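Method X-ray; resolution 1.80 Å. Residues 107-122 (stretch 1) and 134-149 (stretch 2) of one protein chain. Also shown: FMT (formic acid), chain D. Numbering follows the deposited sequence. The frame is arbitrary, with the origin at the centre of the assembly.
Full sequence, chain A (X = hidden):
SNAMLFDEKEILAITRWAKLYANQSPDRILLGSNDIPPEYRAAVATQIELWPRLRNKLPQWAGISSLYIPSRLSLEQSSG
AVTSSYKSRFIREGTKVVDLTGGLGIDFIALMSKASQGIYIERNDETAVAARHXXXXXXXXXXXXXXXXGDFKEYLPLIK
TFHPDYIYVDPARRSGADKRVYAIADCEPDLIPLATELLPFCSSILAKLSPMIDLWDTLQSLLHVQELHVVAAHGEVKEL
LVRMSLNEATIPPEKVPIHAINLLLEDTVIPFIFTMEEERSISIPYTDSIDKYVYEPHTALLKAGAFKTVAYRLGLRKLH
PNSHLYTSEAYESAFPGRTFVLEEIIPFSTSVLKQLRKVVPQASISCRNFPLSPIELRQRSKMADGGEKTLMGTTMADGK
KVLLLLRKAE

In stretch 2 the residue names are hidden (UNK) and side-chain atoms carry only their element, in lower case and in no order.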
# COMPACT_ATOMS: atom_id res chain seq x y z
N ASP A 107 -8.66 -4.83 -7.42
CA ASP A 107 -9.11 -5.23 -6.09
C ASP A 107 -10.27 -6.23 -6.22
O ASP A 107 -10.30 -7.24 -5.52
CB ASP A 107 -9.49 -3.99 -5.26
CG ASP A 107 -8.26 -3.16 -4.84
OD1 ASP A 107 -7.15 -3.71 -4.80
OD2 ASP A 107 -8.41 -1.96 -4.53
N PHE A 108 -11.23 -5.94 -7.10
CA PHE A 108 -12.38 -6.82 -7.27
C PHE A 108 -11.90 -8.20 -7.69
O PHE A 108 -12.34 -9.19 -7.13
CB PHE A 108 -13.33 -6.29 -8.34
CG PHE A 108 -14.54 -7.14 -8.57
CD1 PHE A 108 -15.56 -7.17 -7.62
CD2 PHE A 108 -14.69 -7.87 -9.76
CE1 PHE A 108 -16.73 -7.94 -7.84
CE2 PHE A 108 -15.85 -8.64 -9.98
CZ PHE A 108 -16.87 -8.68 -9.01
N ILE A 109 -10.95 -8.24 -8.63
CA ILE A 109 -10.38 -9.52 -9.09
C ILE A 109 -9.72 -10.28 -7.92
O ILE A 109 -9.89 -11.50 -7.78
CB ILE A 109 -9.37 -9.30 -10.26
CG1 ILE A 109 -10.08 -8.70 -11.49
CG2 ILE A 109 -8.66 -10.61 -10.65
CD1 ILE A 109 -11.07 -9.61 -12.11
N ALA A 110 -9.01 -9.55 -7.05
CA ALA A 110 -8.35 -10.18 -5.89
C ALA A 110 -9.39 -10.76 -4.94
O ALA A 110 -9.18 -11.83 -4.40
CB ALA A 110 -7.44 -9.20 -5.15
N LEU A 111 -10.50 -10.05 -4.75
CA LEU A 111 -11.62 -10.58 -3.95
C LEU A 111 -12.24 -11.82 -4.57
O LEU A 111 -12.56 -12.78 -3.86
CB LEU A 111 -12.72 -9.53 -3.75
CG LEU A 111 -12.36 -8.16 -3.15
CD1 LEU A 111 -13.63 -7.33 -3.11
CD2 LEU A 111 -11.72 -8.28 -1.78
N MSE A 112 -12.37 -11.81 -5.89
CA MSE A 112 -12.95 -12.92 -6.63
C MSE A 112 -12.01 -14.12 -6.81
O MSE A 112 -12.44 -15.16 -7.30
CB MSE A 112 -13.41 -12.41 -7.99
CG MSE A 112 -14.57 -11.42 -7.93
SE MSE A 112 -16.18 -12.11 -7.12
CE MSE A 112 -16.47 -13.64 -8.24
N SER A 113 -10.74 -13.99 -6.41
CA SER A 113 -9.84 -15.16 -6.32
C SER A 113 -10.35 -16.11 -5.25
O SER A 113 -9.99 -17.28 -5.24
CB SER A 113 -8.39 -14.77 -6.03
OG SER A 113 -8.22 -14.27 -4.70
N LYS A 114 -11.19 -15.59 -4.35
CA LYS A 114 -11.74 -16.40 -3.25
C LYS A 114 -13.26 -16.55 -3.33
O LYS A 114 -13.79 -17.65 -3.19
CB LYS A 114 -11.35 -15.77 -1.90
CG LYS A 114 -9.83 -15.67 -1.63
CD LYS A 114 -9.19 -17.06 -1.27
CE LYS A 114 -9.44 -17.47 0.18
NZ LYS A 114 -8.93 -16.51 1.24
N ALA A 115 -13.95 -15.43 -3.53
CA ALA A 115 -15.41 -15.39 -3.58
C ALA A 115 -15.93 -16.07 -4.83
O ALA A 115 -15.24 -16.11 -5.85
CB ALA A 115 -15.87 -13.94 -3.54
N SER A 116 -17.14 -16.62 -4.76
CA SER A 116 -17.76 -17.28 -5.91
C SER A 116 -18.69 -16.35 -6.68
O SER A 116 -18.95 -16.56 -7.86
CB SER A 116 -18.53 -18.53 -5.49
OG SER A 116 -19.45 -18.24 -4.44
N GLN A 117 -19.24 -15.35 -5.99
CA GLN A 117 -20.17 -14.42 -6.61
C GLN A 117 -19.81 -12.99 -6.22
O GLN A 117 -19.46 -12.73 -5.07
CB GLN A 117 -21.61 -14.72 -6.18
CG GLN A 117 -22.06 -16.16 -6.34
CD GLN A 117 -23.41 -16.40 -5.71
OE1 GLN A 117 -23.52 -16.95 -4.61
NE2 GLN A 117 -24.45 -15.94 -6.39
N GLY A 118 -19.89 -12.07 -7.17
CA GLY A 118 -19.59 -10.67 -6.89
C GLY A 118 -20.39 -9.67 -7.71
O GLY A 118 -20.82 -9.96 -8.83
N ILE A 119 -20.61 -8.51 -7.11
CA ILE A 119 -21.16 -7.36 -7.82
C ILE A 119 -20.11 -6.25 -7.79
O ILE A 119 -19.61 -5.89 -6.73
CB ILE A 119 -22.49 -6.85 -7.16
CG1 ILE A 119 -23.54 -7.96 -7.15
CG2 ILE A 119 -23.00 -5.58 -7.87
CD1 ILE A 119 -24.90 -7.59 -6.48
N TYR A 120 -19.78 -5.73 -8.96
CA TYR A 120 -18.83 -4.66 -9.12
C TYR A 120 -19.68 -3.47 -9.52
O TYR A 120 -20.57 -3.61 -10.38
CB TYR A 120 -17.86 -5.06 -10.24
CG TYR A 120 -17.14 -3.92 -10.95
CD1 TYR A 120 -15.78 -3.73 -10.78
CD2 TYR A 120 -17.81 -3.08 -11.86
CE1 TYR A 120 -15.09 -2.71 -11.45
CE2 TYR A 120 -17.13 -2.06 -12.54
CZ TYR A 120 -15.75 -1.88 -12.31
OH TYR A 120 -15.05 -0.89 -12.98
N ILE A 121 -19.43 -2.32 -8.92
CA ILE A 121 -20.18 -1.10 -9.20
C ILE A 121 -19.19 0.04 -9.43
O ILE A 121 -18.29 0.25 -8.62
CB ILE A 121 -21.14 -0.71 -8.02
CG1 ILE A 121 -22.08 -1.89 -7.69
CG2 ILE A 121 -21.92 0.56 -8.38
CD1 ILE A 121 -23.08 -1.67 -6.53
N GLU A 122 -19.33 0.75 -10.54
CA GLU A 122 -18.42 1.85 -10.87
C GLU A 122 -19.19 3.02 -11.44
O GLU A 122 -19.95 2.87 -12.41
CB GLU A 122 -17.37 1.36 -11.88
CG GLU A 122 -16.64 2.44 -12.67
CD GLU A 122 -15.81 3.38 -11.77
OE1 GLU A 122 -15.15 2.92 -10.81
OE2 GLU A 122 -15.84 4.60 -12.00
N UNK A 134 -12.91 -6.54 -19.42
CA UNK A 134 -11.69 -7.10 -18.82
C UNK A 134 -11.97 -8.15 -17.76
O UNK A 134 -11.30 -9.20 -17.72
c UNK A 134 -10.21 -5.07 -19.22
c UNK A 134 -10.83 -6.00 -18.18
o UNK A 134 -9.99 -5.46 -20.37
n UNK A 134 -9.91 -3.87 -18.80
N UNK A 135 -12.95 -7.86 -16.89
CA UNK A 135 -13.19 -8.74 -15.73
C UNK A 135 -13.39 -10.22 -16.14
O UNK A 135 -12.70 -11.10 -15.58
c UNK A 135 -14.29 -8.17 -14.76
c UNK A 135 -14.87 -9.28 -13.86
c UNK A 135 -13.71 -7.02 -13.93
c UNK A 135 -14.78 -6.16 -13.16
N UNK A 136 -14.27 -10.52 -17.13
CA UNK A 136 -14.41 -11.93 -17.53
C UNK A 136 -13.15 -12.58 -18.12
O UNK A 136 -13.04 -13.80 -18.09
c UNK A 136 -15.53 -11.90 -18.58
c UNK A 136 -15.24 -9.67 -17.82
c UNK A 136 -16.27 -10.66 -18.30
N UNK A 137 -12.21 -11.79 -18.64
CA UNK A 137 -10.95 -12.34 -19.15
C UNK A 137 -9.95 -12.65 -18.02
O UNK A 137 -8.92 -13.31 -18.24
c UNK A 137 -10.72 -9.85 -22.09
c UNK A 137 -11.28 -10.99 -21.30
c UNK A 137 -10.33 -11.38 -20.16
c UNK A 137 -11.55 -12.21 -22.19
N UNK A 138 -10.24 -12.14 -16.83
CA UNK A 138 -9.31 -12.27 -15.71
C UNK A 138 -9.77 -13.23 -14.62
O UNK A 138 -8.98 -13.61 -13.77
c UNK A 138 -8.64 -8.46 -15.67
c UNK A 138 -6.73 -10.13 -15.83
c UNK A 138 -8.24 -9.91 -15.96
c UNK A 138 -9.04 -10.89 -15.09
N UNK A 139 -11.04 -13.61 -14.65
CA UNK A 139 -11.58 -14.48 -13.61
C UNK A 139 -11.29 -15.93 -13.93
O UNK A 139 -11.39 -16.33 -15.10
c UNK A 139 -13.09 -14.32 -13.47
c UNK A 139 -13.63 -12.79 -11.54
c UNK A 139 -13.74 -13.01 -13.01
c UNK A 139 -15.20 -13.07 -13.44
N UNK A 140 -10.95 -16.72 -12.90
CA UNK A 140 -10.83 -18.17 -12.99
C UNK A 140 -12.16 -18.78 -13.43
O UNK A 140 -13.16 -18.06 -13.53
c UNK A 140 -10.38 -18.78 -11.64
c UNK A 140 -9.22 -18.02 -10.99
o UNK A 140 -8.48 -17.29 -11.66
n UNK A 140 -9.08 -18.17 -9.67
N UNK A 141 -12.18 -20.08 -13.70
CA UNK A 141 -13.41 -20.75 -14.10
C UNK A 141 -14.40 -20.84 -12.93
O UNK A 141 -14.00 -20.93 -11.76
c UNK A 141 -13.13 -22.13 -14.69
o UNK A 141 -13.68 -24.92 -15.32
c UNK A 141 -14.04 -24.05 -16.15
c UNK A 141 -14.21 -22.61 -15.69
o UNK A 141 -14.28 -24.33 -17.34
N UNK A 142 -15.69 -20.79 -13.27
CA UNK A 142 -16.77 -21.01 -12.30
C UNK A 142 -17.10 -19.82 -11.41
O UNK A 142 -17.52 -20.01 -10.26
N UNK A 143 -16.90 -18.61 -11.93
CA UNK A 143 -17.18 -17.39 -11.16
C UNK A 143 -18.38 -16.65 -11.76
O UNK A 143 -18.54 -16.62 -12.98
n UNK A 143 -13.41 -17.94 -7.19
c UNK A 143 -14.72 -17.33 -9.16
c UNK A 143 -15.97 -16.44 -11.16
c UNK A 143 -13.39 -17.86 -8.67
c UNK A 143 -14.66 -17.01 -10.64
N UNK A 144 -19.17 -16.03 -10.89
CA UNK A 144 -20.42 -15.37 -11.23
C UNK A 144 -20.34 -13.88 -10.88
O UNK A 144 -20.29 -13.52 -9.71
c UNK A 144 -22.89 -15.84 -10.88
o UNK A 144 -23.20 -14.78 -11.48
o UNK A 144 -23.68 -16.79 -10.70
c UNK A 144 -21.50 -16.01 -10.35
N UNK A 145 -20.31 -13.00 -11.89
CA UNK A 145 -20.22 -11.55 -11.60
C UNK A 145 -21.29 -10.68 -12.28
O UNK A 145 -21.84 -11.03 -13.31
c UNK A 145 -18.44 -11.08 -13.37
c UNK A 145 -18.81 -10.95 -11.89
c UNK A 145 -17.75 -11.60 -11.00
N UNK A 146 -21.59 -9.54 -11.67
CA UNK A 146 -22.52 -8.56 -12.23
C UNK A 146 -21.75 -7.24 -12.22
O UNK A 146 -21.27 -6.79 -11.17
c UNK A 146 -24.89 -7.65 -11.98
c UNK A 146 -23.77 -8.49 -11.36
o UNK A 146 -24.76 -7.10 -13.06
n UNK A 146 -26.02 -7.56 -11.26
N UNK A 147 -21.59 -6.65 -13.40
CA UNK A 147 -20.75 -5.48 -13.55
C UNK A 147 -21.67 -4.28 -13.86
O UNK A 147 -22.25 -4.18 -14.94
c UNK A 147 -18.84 -4.53 -14.88
c UNK A 147 -18.24 -7.69 -15.47
c UNK A 147 -18.85 -6.97 -14.28
c UNK A 147 -19.72 -5.75 -14.65
N UNK A 148 -21.83 -3.40 -12.87
CA UNK A 148 -22.83 -2.34 -12.96
C UNK A 148 -22.24 -0.94 -13.09
O UNK A 148 -21.24 -0.62 -12.48
c UNK A 148 -25.69 -3.85 -12.49
c UNK A 148 -23.73 -2.37 -11.72
c UNK A 148 -25.18 -3.44 -10.03
c UNK A 148 -24.59 -3.60 -11.42
N UNK A 149 -22.89 -0.10 -13.89
CA UNK A 149 -22.49 1.29 -14.03
C UNK A 149 -23.37 2.15 -13.14
O UNK A 149 -24.59 1.99 -13.12
o UNK A 149 -21.79 0.98 -16.32
c UNK A 149 -22.66 1.76 -15.48
c UNK A 149 -22.34 3.29 -15.64
C FMT D . -8.64 -0.97 -8.32
O1 FMT D . -9.49 -1.84 -8.17
O2 FMT D . -8.41 -0.42 -9.40
O HOH W 1 -11.08 -15.57 -10.03
O HOH W 2 -11.44 -19.40 -5.68
O HOH W 3 -20.17 -19.02 -8.99

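Position 134 has two side-chain carbons, the second carrying one oxygen and one nitrogen. It touches nothing on stretch 1. It is Asn-134; density alone seldom separates this end from a carboxylate, but the nitrogen is assigned.

Position 135 has four carbons, forked at the first, with one arm two carbons long. That is Ile-135. Its CD1 lies 3.5 Å from Tyr-120 CD1, over a face of the ring, and 3.8 Å from Phe-108 CD2.

At position 136 three carbons close a ring onto the backbone nitrogen, which defines Pro-136. This nitrogen has no bond to the turn before, and the helix kinks here. Its CA-to-CB bond points away from stretch 1.

Position 137 has four carbons forked at the second and is out of reach of stretch 1. It is Leu-137.

Position 138 has the same four-carbon fork. Its CB is 3.8 Å from Ile-109 CD1. It is Leu-138, with chi2 at 149°, between wells.

Position 139 repeats the fork and is Leu-139. Its CB points sideways, but its end comes nearer: CD2 is 3.6 Å from Met-112 CB and 4.1 Å from Ile-109 CD1.

Position 140 has two carbons, then one oxygen and one nitrogen: Asn-140. Its backbone N donates to water 1, which donates to Met-112 O.

Position 141 has three carbons, the third carrying two oxygens. It is exposed, out of reach, and is Glu-141.

Position 142 has no side-chain atoms, and its phi is 80°, a value that favours glycine. It is Gly-142. Water 3 donates to both its O and Ser-116 O.

Position 143 has four carbons in a row ending in nitrogen: Lys-143. Its NZ donates to Met-112 O and to Ala-115 O, each at 2.9 Å. It also donates to water 2, which in turn donates to Ser-113 O.

Position 144 has two carbons, the second carrying two oxygens: Asp-144. Its CB is 4.1 Å from Gln-117 CG.

Position 145 has one carbon carrying two more. It is Val-145, whose CG1 lies 3.6 Å from Phe-108 CZ, at the ring edge, and 3.7 Å from Met-112 CE.

Position 146 has two carbons, then one oxygen and one nitrogen: Asn-146. Its CB is 4.2 Å from Ile-119 CG1.

Position 147 has four carbons forked at the first, one arm longer. It is Ile-147, with CG2 3.5 Å from Tyr-120 CD2.

Position 148 has four carbons forked at the second: Leu-148. Its CD1 is 3.7 Å from Ile-119 CG2.

Position 149 has one carbon carrying an oxygen and a carbon: Thr-149.

The contact rests on two parallel strands, 117-122 and 144-149. Six backbone hydrogen bonds join them, from Asp-144 N to Ser-116 O through Glu-122 N to Leu-148 O. Ile-135 packs with Phe-108 and Tyr-120, and Val-145 with Phe-108 and Met-112, while Leu-148 meets Ile-119 and Ile-121 on the other face. Before the strands begin, Lys-143 ties down the turn after the first helix through its carbonyls.

Stretch 2 (134-149) NIPLLLNEGKDVNILT
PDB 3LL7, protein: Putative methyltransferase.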